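PDB 2REM: disulfide oxidoreductase from Xylella fastidiosa, which probably acts as a periplasmic thiol-disulfide oxidoreductase of the DsbA type, helping to introduce disulfide bonds into exported proteins. Local coordinates for residues 25-30 with 55-60; 30-35 with 154-159; 92-97 with 115-120. All blocks are in the same frame, centred on the assembly; numbering follows the deposited sequence.

Interactions 1 and 2 lie in the thioredoxin-fold sheet, their centres about 17 Å apart, and both use strand 27-33: interaction 1 pairs it with the parallel edge strand 58-64, interaction 2 with the antiparallel strand 158-161. They share Val30, and their segments alternate along the chain. Interaction 3, between helices 87-101 and 111-119, is nested in the loop that interaction 2 closes; its centre is about 20 Å from that of interaction 2 and about 28 Å from that of interaction 1. Tyr35 and Gly34 touch Met94 and Phe95, so the end of the central strand leads straight into the helical part inserted in the fold.

Interaction 1 of 3, residues 25-30 with 55-60; sequences GKIEVV and AKDVRF
Arg59 lies across from Glu28 and Lys26. Arg59, Lys26 and Asp57 bury the most surface here; Glu28 supplies the partner of Arg59. The chain of Arg59 leaves the strand with CG anti to the backbone N and bends at chi3 (69°), which turns the guanidinium toward Glu28. Arg59 NH2 then gives Glu28 OE2 a nearly straight hydrogen bond of 2.9 Å, part of a salt bridge. The carboxylate oxygen sits in the guanidinium plane, whereas NH2 comes from above the carboxylate plane, the carboxylate and guanidinium planes being 70° apart. A water joins the same partners, donating to Glu28 OE2 and accepting from Arg59 NE. Glu28 is gripped further by the backbone N of Phe20 and Ala21, and Arg59 NH1 by Pro22 O; such a buried carboxylate needs these donors.

Lys26 crosses Arg59 at about a right angle. Its flexible chain, bent at chi2 (-77°), runs past Asp57 O, and Lys26 NZ bonds to Lys56 O at 2.8 Å. That carbonyl belongs to the type I turn 55-58. In the same turn Asp57 O accepts Ile27 N at 2.6 Å, while the Asp57 carboxylate forms a salt bridge with Arg187.

Farther along, Arg59 N gives its hydrogen to Ile27 O, and Val29 N bonds to Arg59 O at 2.9 Å. On the face away from the salt bridge, beta-branched Val29 touches Val58, CG2 to CG1 at 3.8 Å, under helix 172-190. The parallel pairing, with helix 38-52 connecting the strands, is the beta-alpha-beta unit of the thioredoxin fold.

Interaction 2 of 3, residues 30-35 with 154-159; sequences VEIFGY and VGTPTI
Glu31 stretches obliquely across Pro157 and Ile159. With CG anti to the backbone N (chi1 -173°), the chain carries the carboxylate over to the proline, Glu31 OE2 lying 3.2 Å from Pro157 CB. Nearer the backbone, Ile159 turns its CD1 back against Glu31 CB at 3.6 Å, giving the aliphatic part of the glutamate an apolar neighbour.

Ile32, on the other face, crosses Thr156 at about a right angle, methyl to methyl: the two CG2 atoms stand 4.2 Å apart. A small side chain such as threonine fits between Ile32 and the cysteines of the CxxC pair, Cys37 and Cys40, both of which it touches. The peptide bond between Thr156 and Pro157 is cis, as in the cis-proline loop that faces the CxxC cysteines in thioredoxin-fold proteins; here these are the predicted redox-active pair.

Immediately after the proline the chain becomes an antiparallel strand. Ile32 and Thr158 form a hydrogen-bonded pair, Ile32 N to Thr158 O at 2.8 Å and Thr158 N to Ile32 O at 3.0 Å. Thr158 OG1 bonds back to Gly155 O at 2.6 Å, tying the loop to the start of the strand.

Interaction 3 of 3, residues 92-97 with 115-120; sequences TAMFEA and AVFYAG
Phe117 is the bump of this contact: its ring projects from helix 111-119 into a shallow hollow on helix 87-101, walled by Ala93, Met94 and Ala97. The two alanines are small enough to let the tip of the ring come close to the helix backbone, where Phe117 CZ comes to 3.6 Å from Met94 CA, with Ala93 C at the ring edge. Ala93 CB touches Phe117 CZ, and Ala97 CB lies 4.0 Å from Phe117 CE1.

Met94 closes the hollow over one face of the ring. Its CG is anti to the backbone N, and bends at chi2 (61°) and again at chi3 fold the thioether along the aromatic surface. Met94 SD stands almost directly above the centre, 4.3 Å from the Phe117 ring centroid and 7° off the normal, a Met-aromatic contact. Beyond it Met94 CE makes a CH-pi contact, 3.8 Å from the centroid of the Phe117 ring. The flexible, unbranched chain of methionine can follow a flat ring closely in this way.

Tyr118 borders the same methyl group: Tyr118 OH is 3.4 Å from Met94 CE, and the two side chains cross at about a right angle.

The segment axes stay 11.7 Å apart at an angle of 134°, so the large side chains bridge the gap between the helices. Behind the contact, Tyr118 packs on helix 71-83 and meets Phe128 of helix 125-132, while Met94 touches Tyr35, just past strand 27-33.

Interaction 1 of 3, residues 25-30 with 55-60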
ATOM      1  N   GLY A  25      -4.163  13.287 -15.257  1.00 34.10           N
ATOM      2  CA  GLY A  25      -5.157  14.139 -14.582  1.00 33.53           C
ATOM      3  C   GLY A  25      -5.408  13.884 -13.090  1.00 30.25           C
ATOM      4  O   GLY A  25      -5.972  14.738 -12.394  1.00 31.10           O
ATOM      5  N   LYS A  26      -4.951  12.741 -12.589  1.00 26.99           N
ATOM      6  CA  LYS A  26      -5.241  12.316 -11.212  1.00 23.62           C
ATOM      7  C   LYS A  26      -4.229  12.813 -10.172  1.00 20.92           C
ATOM      8  O   LYS A  26      -3.081  13.147 -10.495  1.00 19.02           O
ATOM      9  CB  LYS A  26      -5.312  10.785 -11.118  1.00 23.43           C
ATOM     10  CG  LYS A  26      -6.335  10.125 -12.033  1.00 25.52           C
ATOM     11  CD  LYS A  26      -7.755  10.245 -11.516  1.00 28.32           C
ATOM     12  CE  LYS A  26      -8.741   9.881 -12.610  1.00 33.67           C
ATOM     13  NZ  LYS A  26     -10.070   9.455 -12.045  1.00 36.64           N
ATOM     14  N   ILE A  27      -4.678  12.845  -8.921  1.00 18.58           N
ATOM     15  CA  ILE A  27      -3.788  13.001  -7.786  1.00 16.79           C
ATOM     16  C   ILE A  27      -3.611  11.615  -7.191  1.00 16.08           C
ATOM     17  O   ILE A  27      -4.565  11.001  -6.693  1.00 15.42           O
ATOM     18  CB  ILE A  27      -4.335  13.965  -6.723  1.00 16.60           C
ATOM     19  CG1 ILE A  27      -4.639  15.339  -7.351  1.00 17.36           C
ATOM     20  CG2 ILE A  27      -3.334  14.048  -5.554  1.00 16.36           C
ATOM     21  CD1 ILE A  27      -5.566  16.214  -6.534  1.00 21.91           C
ATOM     22  N   GLU A  28      -2.390  11.113  -7.269  1.00 15.06           N
ATOM     23  CA  GLU A  28      -2.125   9.780  -6.789  1.00 14.45           C
ATOM     24  C   GLU A  28      -1.803   9.854  -5.316  1.00 13.33           C
ATOM     25  O   GLU A  28      -0.992  10.667  -4.883  1.00 13.12           O
ATOM     26  CB  GLU A  28      -0.962   9.155  -7.545  1.00 13.49           C
ATOM     27  CG  GLU A  28      -0.619   7.772  -7.060  1.00 13.99           C
ATOM     28  CD  GLU A  28       0.607   7.256  -7.737  1.00 14.47           C
ATOM     29  OE1 GLU A  28       1.717   7.554  -7.241  1.00 13.50           O
ATOM     30  OE2 GLU A  28       0.459   6.566  -8.771  1.00 18.49           O
ATOM     31  N   VAL A  29      -2.497   9.026  -4.553  1.00 12.61           N
ATOM     32  CA  VAL A  29      -2.190   8.842  -3.157  1.00 12.36           C
ATOM     33  C   VAL A  29      -1.882   7.375  -2.986  1.00 11.71           C
ATOM     34  O   VAL A  29      -2.761   6.534  -3.118  1.00 11.79           O
ATOM     35  CB  VAL A  29      -3.365   9.255  -2.255  1.00 12.36           C
ATOM     36  CG1 VAL A  29      -2.989   9.058  -0.794  1.00 12.43           C
ATOM     37  CG2 VAL A  29      -3.705  10.749  -2.513  1.00 12.01           C
ATOM     38  N   VAL A  30      -0.624   7.094  -2.693  1.00 12.23           N
ATOM     39  CA  VAL A  30      -0.184   5.745  -2.410  1.00 11.98           C
ATOM     40  C   VAL A  30      -0.038   5.552  -0.915  1.00 12.26           C
ATOM     41  O   VAL A  30       0.458   6.434  -0.201  1.00 12.01           O
ATOM     42  CB  VAL A  30       1.153   5.411  -3.153  1.00 11.53           C
ATOM     43  CG1 VAL A  30       1.827   4.133  -2.556  1.00 10.24           C
ATOM     44  CG2 VAL A  30       0.899   5.263  -4.637  1.00 12.17           C
ATOM     45  N   ALA A  55     -12.543  12.761  -3.753  1.00 25.43           N
ATOM     46  CA  ALA A  55     -13.049  13.149  -5.076  1.00 26.65           C
ATOM     47  C   ALA A  55     -12.506  12.224  -6.172  1.00 25.76           C
ATOM     48  O   ALA A  55     -11.573  11.446  -5.938  1.00 23.66           O
ATOM     49  CB  ALA A  55     -12.735  14.619  -5.371  1.00 27.71           C
ATOM     50  N   LYS A  56     -13.103  12.297  -7.361  1.00 27.30           N
ATOM     51  CA  LYS A  56     -12.777  11.348  -8.441  1.00 27.45           C
ATOM     52  C   LYS A  56     -11.378  11.535  -9.010  1.00 25.74           C
ATOM     53  O   LYS A  56     -10.817  10.612  -9.600  1.00 24.86           O
ATOM     54  CB  LYS A  56     -13.791  11.448  -9.584  1.00 29.65           C
ATOM     55  CG  LYS A  56     -15.183  10.911  -9.267  1.00 32.93           C
ATOM     56  CD  LYS A  56     -16.234  11.557 -10.195  1.00 39.41           C
ATOM     57  CE  LYS A  56     -16.585  10.687 -11.411  1.00 42.57           C
ATOM     58  NZ  LYS A  56     -15.462   9.794 -11.854  1.00 42.62           N
ATOM     59  N   ASP A  57     -10.828  12.736  -8.850  1.00 25.29           N
ATOM     60  CA  ASP A  57      -9.465  13.003  -9.297  1.00 24.39           C
ATOM     61  C   ASP A  57      -8.393  12.358  -8.402  1.00 22.22           C
ATOM     62  O   ASP A  57      -7.210  12.392  -8.728  1.00 20.97           O
ATOM     63  CB  ASP A  57      -9.226  14.506  -9.466  1.00 25.20           C
ATOM     64  CG  ASP A  57      -9.365  15.282  -8.172  1.00 26.33           C
ATOM     65  OD1 ASP A  57      -9.789  14.698  -7.158  1.00 27.71           O
ATOM     66  OD2 ASP A  57      -9.058  16.496  -8.176  1.00 26.03           O
ATOM     67  N   VAL A  58      -8.800  11.791  -7.269  1.00 21.20           N
ATOM     68  CA  VAL A  58      -7.862  11.008  -6.436  1.00 19.58           C
ATOM     69  C   VAL A  58      -7.776   9.548  -6.900  1.00 19.68           C
ATOM     70  O   VAL A  58      -8.795   8.851  -7.012  1.00 20.40           O
ATOM     71  CB  VAL A  58      -8.164  11.099  -4.899  1.00 18.82           C
ATOM     72  CG1 VAL A  58      -7.178  10.223  -4.086  1.00 16.63           C
ATOM     73  CG2 VAL A  58      -8.072  12.533  -4.412  1.00 19.77           C
ATOM     74  N   ARG A  59      -6.559   9.101  -7.205  1.00 18.21           N
ATOM     75  CA  ARG A  59      -6.307   7.692  -7.426  1.00 17.93           C
ATOM     76  C   ARG A  59      -5.593   7.157  -6.189  1.00 16.97           C
ATOM     77  O   ARG A  59      -4.428   7.455  -5.951  1.00 16.03           O
ATOM     78  CB  ARG A  59      -5.479   7.447  -8.690  1.00 18.22           C
ATOM     79  CG  ARG A  59      -5.256   5.968  -8.997  1.00 19.28           C
ATOM     80  CD  ARG A  59      -4.532   5.774 -10.317  1.00 21.48           C
ATOM     81  NE  ARG A  59      -3.149   6.240 -10.224  1.00 19.47           N
ATOM     82  CZ  ARG A  59      -2.558   7.060 -11.084  1.00 20.09           C
ATOM     83  NH1 ARG A  59      -3.209   7.508 -12.155  1.00 20.42           N
ATOM     84  NH2 ARG A  59      -1.279   7.405 -10.879  1.00 18.28           N
ATOM     85  N   PHE A  60      -6.315   6.380  -5.398  1.00 16.72           N
ATOM     86  CA  PHE A  60      -5.754   5.821  -4.178  1.00 17.32           C
ATOM     87  C   PHE A  60      -5.251   4.412  -4.453  1.00 16.75           C
ATOM     88  O   PHE A  60      -6.001   3.550  -4.919  1.00 17.13           O
ATOM     89  CB  PHE A  60      -6.801   5.850  -3.062  1.00 18.76           C
ATOM     90  CG  PHE A  60      -6.411   5.063  -1.854  1.00 19.49           C
ATOM     91  CD1 PHE A  60      -5.224   5.308  -1.204  1.00 20.15           C
ATOM     92  CD2 PHE A  60      -7.256   4.065  -1.370  1.00 23.43           C
ATOM     93  CE1 PHE A  60      -4.850   4.557  -0.096  1.00 20.63           C
ATOM     94  CE2 PHE A  60      -6.898   3.311  -0.246  1.00 23.64           C
ATOM     95  CZ  PHE A  60      -5.693   3.561   0.380  1.00 21.01           C
TER
HETATM   96  O   HOH W   1      -1.385   4.653  -8.678  1.00 15.04           O

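Interaction 2 of 3, residues 30-35 with 154-159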
ATOM      1  N   VAL A  30      -0.624   7.094  -2.693  1.00 12.23           N
ATOM      2  CA  VAL A  30      -0.184   5.745  -2.410  1.00 11.98           C
ATOM      3  C   VAL A  30      -0.038   5.552  -0.915  1.00 12.26           C
ATOM      4  O   VAL A  30       0.458   6.434  -0.201  1.00 12.01           O
ATOM      5  CB  VAL A  30       1.153   5.411  -3.153  1.00 11.53           C
ATOM      6  CG1 VAL A  30       1.827   4.133  -2.556  1.00 10.24           C
ATOM      7  CG2 VAL A  30       0.899   5.263  -4.637  1.00 12.17           C
ATOM      8  N   GLU A  31      -0.520   4.406  -0.432  1.00 12.97           N
ATOM      9  CA  GLU A  31      -0.104   3.896   0.878  1.00 12.14           C
ATOM     10  C   GLU A  31       0.838   2.728   0.666  1.00 11.40           C
ATOM     11  O   GLU A  31       0.440   1.702   0.095  1.00 11.10           O
ATOM     12  CB  GLU A  31      -1.277   3.372   1.700  1.00 12.18           C
ATOM     13  CG  GLU A  31      -0.837   3.003   3.140  1.00 11.21           C
ATOM     14  CD  GLU A  31      -1.667   1.893   3.788  1.00 13.08           C
ATOM     15  OE1 GLU A  31      -2.340   1.125   3.072  1.00 13.04           O
ATOM     16  OE2 GLU A  31      -1.630   1.783   5.031  1.00 13.26           O
ATOM     17  N   ILE A  32       2.070   2.893   1.122  1.00 11.77           N
ATOM     18  CA  ILE A  32       3.026   1.799   1.223  1.00 11.70           C
ATOM     19  C   ILE A  32       2.688   1.124   2.538  1.00 11.31           C
ATOM     20  O   ILE A  32       2.667   1.765   3.599  1.00 11.65           O
ATOM     21  CB  ILE A  32       4.491   2.279   1.195  1.00 12.06           C
ATOM     22  CG1 ILE A  32       4.754   3.112  -0.073  1.00 12.75           C
ATOM     23  CG2 ILE A  32       5.472   1.081   1.362  1.00 10.65           C
ATOM     24  CD1 ILE A  32       6.166   3.697  -0.163  1.00 12.56           C
ATOM     25  N   PHE A  33       2.325  -0.157   2.450  1.00 11.42           N
ATOM     26  CA  PHE A  33       1.881  -0.897   3.618  1.00 11.06           C
ATOM     27  C   PHE A  33       2.553  -2.274   3.574  1.00 10.75           C
ATOM     28  O   PHE A  33       3.046  -2.720   2.524  1.00 11.34           O
ATOM     29  CB  PHE A  33       0.353  -1.109   3.556  1.00 10.63           C
ATOM     30  CG  PHE A  33      -0.034  -2.227   2.618  1.00 10.80           C
ATOM     31  CD1 PHE A  33      -0.280  -3.518   3.103  1.00 12.94           C
ATOM     32  CD2 PHE A  33      -0.078  -2.008   1.253  1.00 10.80           C
ATOM     33  CE1 PHE A  33      -0.556  -4.547   2.236  1.00 10.66           C
ATOM     34  CE2 PHE A  33      -0.375  -3.038   0.387  1.00 10.80           C
ATOM     35  CZ  PHE A  33      -0.611  -4.297   0.875  1.00 11.12           C
ATOM     36  N   GLY A  34       2.567  -2.938   4.707  1.00 10.46           N
ATOM     37  CA  GLY A  34       2.842  -4.368   4.747  1.00 10.74           C
ATOM     38  C   GLY A  34       1.761  -5.051   5.572  1.00 10.57           C
ATOM     39  O   GLY A  34       1.327  -4.531   6.606  1.00 12.05           O
ATOM     40  N   TYR A  35       1.325  -6.224   5.128  1.00 10.50           N
ATOM     41  CA  TYR A  35       0.428  -7.073   5.907  1.00 10.69           C
ATOM     42  C   TYR A  35       1.003  -7.442   7.274  1.00 11.56           C
ATOM     43  O   TYR A  35       0.261  -7.611   8.247  1.00 12.21           O
ATOM     44  CB  TYR A  35       0.098  -8.340   5.108  1.00 10.18           C
ATOM     45  CG  TYR A  35      -0.977  -8.152   4.052  1.00 10.08           C
ATOM     46  CD1 TYR A  35      -2.199  -7.545   4.372  1.00 11.30           C
ATOM     47  CD2 TYR A  35      -0.794  -8.624   2.758  1.00 10.43           C
ATOM     48  CE1 TYR A  35      -3.178  -7.382   3.426  1.00 10.05           C
ATOM     49  CE2 TYR A  35      -1.794  -8.482   1.796  1.00 11.24           C
ATOM     50  CZ  TYR A  35      -2.977  -7.852   2.150  1.00  9.82           C
ATOM     51  OH  TYR A  35      -3.970  -7.701   1.243  1.00 11.19           O
ATOM     52  N   VAL A 154      10.501   5.385   5.817  1.00 17.28           N
ATOM     53  CA  VAL A 154      10.978   4.800   7.057  1.00 19.62           C
ATOM     54  C   VAL A 154       9.704   4.206   7.676  1.00 20.50           C
ATOM     55  O   VAL A 154       8.887   4.921   8.295  1.00 22.19           O
ATOM     56  CB  VAL A 154      11.638   5.867   7.969  1.00 20.59           C
ATOM     57  CG1 VAL A 154      11.867   5.349   9.384  1.00 23.58           C
ATOM     58  CG2 VAL A 154      12.953   6.313   7.378  1.00 19.29           C
ATOM     59  N   GLY A 155       9.514   2.916   7.456  1.00 20.37           N
ATOM     60  CA  GLY A 155       8.408   2.213   8.067  1.00 19.68           C
ATOM     61  C   GLY A 155       7.103   2.417   7.331  1.00 18.85           C
ATOM     62  O   GLY A 155       7.030   3.098   6.287  1.00 18.52           O
ATOM     63  N   THR A 156       6.061   1.813   7.889  1.00 17.86           N
ATOM     64  CA  THR A 156       4.760   1.780   7.275  1.00 16.61           C
ATOM     65  C   THR A 156       3.743   1.979   8.402  1.00 16.47           C
ATOM     66  O   THR A 156       4.055   1.730   9.559  1.00 17.80           O
ATOM     67  CB  THR A 156       4.518   0.388   6.617  1.00 16.02           C
ATOM     68  OG1 THR A 156       4.752  -0.636   7.598  1.00 16.95           O
ATOM     69  CG2 THR A 156       5.440   0.176   5.421  1.00 16.40           C
ATOM     70  N   PRO A 157       2.529   2.453   8.074  1.00 15.90           N
ATOM     71  CA  PRO A 157       2.146   2.885   6.734  1.00 14.88           C
ATOM     72  C   PRO A 157       2.826   4.187   6.334  1.00 13.79           C
ATOM     73  O   PRO A 157       3.106   5.037   7.179  1.00 14.59           O
ATOM     74  CB  PRO A 157       0.643   3.146   6.875  1.00 14.62           C
ATOM     75  CG  PRO A 157       0.462   3.504   8.318  1.00 16.18           C
ATOM     76  CD  PRO A 157       1.401   2.557   9.019  1.00 17.48           C
ATOM     77  N   THR A 158       3.058   4.343   5.049  1.00 12.86           N
ATOM     78  CA  THR A 158       3.591   5.594   4.533  1.00 12.86           C
ATOM     79  C   THR A 158       2.720   6.040   3.379  1.00 12.28           C
ATOM     80  O   THR A 158       2.498   5.292   2.419  1.00 13.27           O
ATOM     81  CB  THR A 158       5.044   5.429   4.074  1.00 13.08           C
ATOM     82  OG1 THR A 158       5.863   5.227   5.225  1.00 14.74           O
ATOM     83  CG2 THR A 158       5.541   6.675   3.345  1.00 12.96           C
ATOM     84  N   ILE A 159       2.230   7.260   3.492  1.00 11.83           N
ATOM     85  CA  ILE A 159       1.436   7.876   2.446  1.00 11.03           C
ATOM     86  C   ILE A 159       2.335   8.747   1.563  1.00 11.24           C
ATOM     87  O   ILE A 159       3.161   9.531   2.078  1.00 10.36           O
ATOM     88  CB  ILE A 159       0.292   8.729   3.026  1.00 11.91           C
ATOM     89  CG1 ILE A 159      -0.639   7.865   3.903  1.00 12.19           C
ATOM     90  CG2 ILE A 159      -0.448   9.453   1.873  1.00 10.02           C
ATOM     91  CD1 ILE A 159      -1.333   6.721   3.143  1.00 13.58           C
TER

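Interaction 3 of 3, residues 92-97 with 115-120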
ATOM      1  N   THR A  92      -8.528  -6.813   4.703  1.00 13.30           N
ATOM      2  CA  THR A  92      -8.803  -6.780   6.150  1.00 14.36           C
ATOM      3  C   THR A  92      -8.626  -8.161   6.751  1.00 14.64           C
ATOM      4  O   THR A  92      -7.991  -8.315   7.790  1.00 14.13           O
ATOM      5  CB  THR A  92     -10.225  -6.289   6.412  1.00 16.08           C
ATOM      6  OG1 THR A  92     -10.343  -4.953   5.891  1.00 16.89           O
ATOM      7  CG2 THR A  92     -10.545  -6.306   7.915  1.00 17.51           C
ATOM      8  N   ALA A  93      -9.173  -9.169   6.074  1.00 14.11           N
ATOM      9  CA  ALA A  93      -9.048 -10.543   6.546  1.00 13.59           C
ATOM     10  C   ALA A  93      -7.586 -10.996   6.646  1.00 12.58           C
ATOM     11  O   ALA A  93      -7.203 -11.725   7.584  1.00 12.77           O
ATOM     12  CB  ALA A  93      -9.842 -11.476   5.638  1.00 13.44           C
ATOM     13  N   MET A  94      -6.758 -10.577   5.692  1.00 11.99           N
ATOM     14  CA  MET A  94      -5.345 -10.931   5.772  1.00 11.80           C
ATOM     15  C   MET A  94      -4.707 -10.282   7.010  1.00 11.98           C
ATOM     16  O   MET A  94      -4.008 -10.938   7.747  1.00 12.08           O
ATOM     17  CB  MET A  94      -4.569 -10.591   4.489  1.00 10.45           C
ATOM     18  CG  MET A  94      -3.074 -10.877   4.627  1.00 13.54           C
ATOM     19  SD  MET A  94      -2.704 -12.624   4.956  1.00 11.92           S
ATOM     20  CE  MET A  94      -2.770 -13.212   3.290  1.00 11.70           C
ATOM     21  N   PHE A  95      -4.929  -8.987   7.223  1.00 12.54           N
ATOM     22  CA  PHE A  95      -4.445  -8.338   8.445  1.00 13.15           C
ATOM     23  C   PHE A  95      -4.918  -9.061   9.703  1.00 15.25           C
ATOM     24  O   PHE A  95      -4.141  -9.330  10.641  1.00 15.37           O
ATOM     25  CB  PHE A  95      -4.941  -6.883   8.503  1.00 12.97           C
ATOM     26  CG  PHE A  95      -4.188  -5.926   7.631  1.00 11.55           C
ATOM     27  CD1 PHE A  95      -2.815  -5.728   7.784  1.00 11.64           C
ATOM     28  CD2 PHE A  95      -4.878  -5.132   6.721  1.00 11.42           C
ATOM     29  CE1 PHE A  95      -2.147  -4.791   7.017  1.00 10.92           C
ATOM     30  CE2 PHE A  95      -4.216  -4.204   5.925  1.00 11.79           C
ATOM     31  CZ  PHE A  95      -2.833  -4.037   6.067  1.00 10.65           C
ATOM     32  N   GLU A  96      -6.214  -9.387   9.726  1.00 15.64           N
ATOM     33  CA  GLU A  96      -6.787 -10.082  10.845  1.00 17.82           C
ATOM     34  C   GLU A  96      -6.178 -11.487  11.037  1.00 16.88           C
ATOM     35  O   GLU A  96      -5.822 -11.844  12.151  1.00 16.86           O
ATOM     36  CB  GLU A  96      -8.305 -10.092  10.695  1.00 19.42           C
ATOM     37  CG  GLU A  96      -9.017 -11.182  11.407  1.00 26.92           C
ATOM     38  CD  GLU A  96     -10.512 -11.019  11.276  1.00 33.39           C
ATOM     39  OE1 GLU A  96     -10.986 -10.907  10.116  1.00 34.87           O
ATOM     40  OE2 GLU A  96     -11.189 -10.973  12.335  1.00 38.12           O
ATOM     41  N   ALA A  97      -5.996 -12.225   9.944  1.00 15.79           N
ATOM     42  CA  ALA A  97      -5.365 -13.555   9.977  1.00 15.44           C
ATOM     43  C   ALA A  97      -3.989 -13.484  10.637  1.00 15.56           C
ATOM     44  O   ALA A  97      -3.630 -14.351  11.417  1.00 18.05           O
ATOM     45  CB  ALA A  97      -5.216 -14.089   8.581  1.00 13.37           C
ATOM     46  N   ALA A 115      -1.815 -20.027  -0.221  1.00 12.65           N
ATOM     47  CA  ALA A 115      -2.817 -20.604  -1.118  1.00 13.30           C
ATOM     48  C   ALA A 115      -4.038 -21.040  -0.323  1.00 13.44           C
ATOM     49  O   ALA A 115      -5.169 -20.878  -0.792  1.00 13.35           O
ATOM     50  CB  ALA A 115      -2.244 -21.751  -1.944  1.00 13.36           C
ATOM     51  N   VAL A 116      -3.827 -21.577   0.885  1.00 13.88           N
ATOM     52  CA  VAL A 116      -4.951 -22.024   1.709  1.00 13.73           C
ATOM     53  C   VAL A 116      -5.790 -20.807   2.053  1.00 12.55           C
ATOM     54  O   VAL A 116      -6.995 -20.853   1.931  1.00 12.72           O
ATOM     55  CB  VAL A 116      -4.498 -22.798   2.984  1.00 14.72           C
ATOM     56  CG1 VAL A 116      -5.653 -23.010   3.944  1.00 15.54           C
ATOM     57  CG2 VAL A 116      -3.898 -24.139   2.586  1.00 16.05           C
ATOM     58  N   PHE A 117      -5.137 -19.712   2.425  1.00 11.53           N
ATOM     59  CA  PHE A 117      -5.834 -18.483   2.753  1.00 11.01           C
ATOM     60  C   PHE A 117      -6.714 -18.020   1.581  1.00 10.84           C
ATOM     61  O   PHE A 117      -7.930 -17.790   1.743  1.00 11.36           O
ATOM     62  CB  PHE A 117      -4.847 -17.382   3.165  1.00 10.34           C
ATOM     63  CG  PHE A 117      -5.507 -16.074   3.428  1.00 10.68           C
ATOM     64  CD1 PHE A 117      -6.092 -15.824   4.671  1.00 12.76           C
ATOM     65  CD2 PHE A 117      -5.636 -15.131   2.418  1.00 11.79           C
ATOM     66  CE1 PHE A 117      -6.738 -14.631   4.926  1.00 13.69           C
ATOM     67  CE2 PHE A 117      -6.304 -13.912   2.667  1.00 10.45           C
ATOM     68  CZ  PHE A 117      -6.836 -13.667   3.930  1.00 10.72           C
ATOM     69  N   TYR A 118      -6.097 -17.890   0.403  1.00 10.53           N
ATOM     70  CA  TYR A 118      -6.804 -17.381  -0.753  1.00 10.98           C
ATOM     71  C   TYR A 118      -7.820 -18.378  -1.309  1.00 11.70           C
ATOM     72  O   TYR A 118      -8.789 -17.976  -1.968  1.00 12.21           O
ATOM     73  CB  TYR A 118      -5.800 -16.881  -1.807  1.00 10.37           C
ATOM     74  CG  TYR A 118      -5.134 -15.625  -1.297  1.00 11.37           C
ATOM     75  CD1 TYR A 118      -5.859 -14.431  -1.202  1.00 11.58           C
ATOM     76  CD2 TYR A 118      -3.804 -15.629  -0.889  1.00 11.98           C
ATOM     77  CE1 TYR A 118      -5.275 -13.259  -0.715  1.00 10.35           C
ATOM     78  CE2 TYR A 118      -3.181 -14.449  -0.396  1.00 10.49           C
ATOM     79  CZ  TYR A 118      -3.935 -13.281  -0.313  1.00 10.90           C
ATOM     80  OH  TYR A 118      -3.349 -12.129   0.134  1.00 12.46           O
ATOM     81  N   ALA A 119      -7.627 -19.666  -1.007  1.00 11.81           N
ATOM     82  CA  ALA A 119      -8.633 -20.677  -1.332  1.00 12.56           C
ATOM     83  C   ALA A 119      -9.995 -20.280  -0.746  1.00 13.83           C
ATOM     84  O   ALA A 119     -11.040 -20.619  -1.294  1.00 14.67           O
ATOM     85  CB  ALA A 119      -8.224 -22.049  -0.829  1.00 13.04           C
ATOM     86  N   GLY A 120      -9.976 -19.541   0.361  1.00 13.87           N
ATOM     87  CA  GLY A 120     -11.193 -19.089   0.997  1.00 15.64           C
ATOM     88  C   GLY A 120     -11.904 -18.048   0.153  1.00 16.34           C
ATOM     89  O   GLY A 120     -13.099 -17.831   0.324  1.00 16.68           O
TER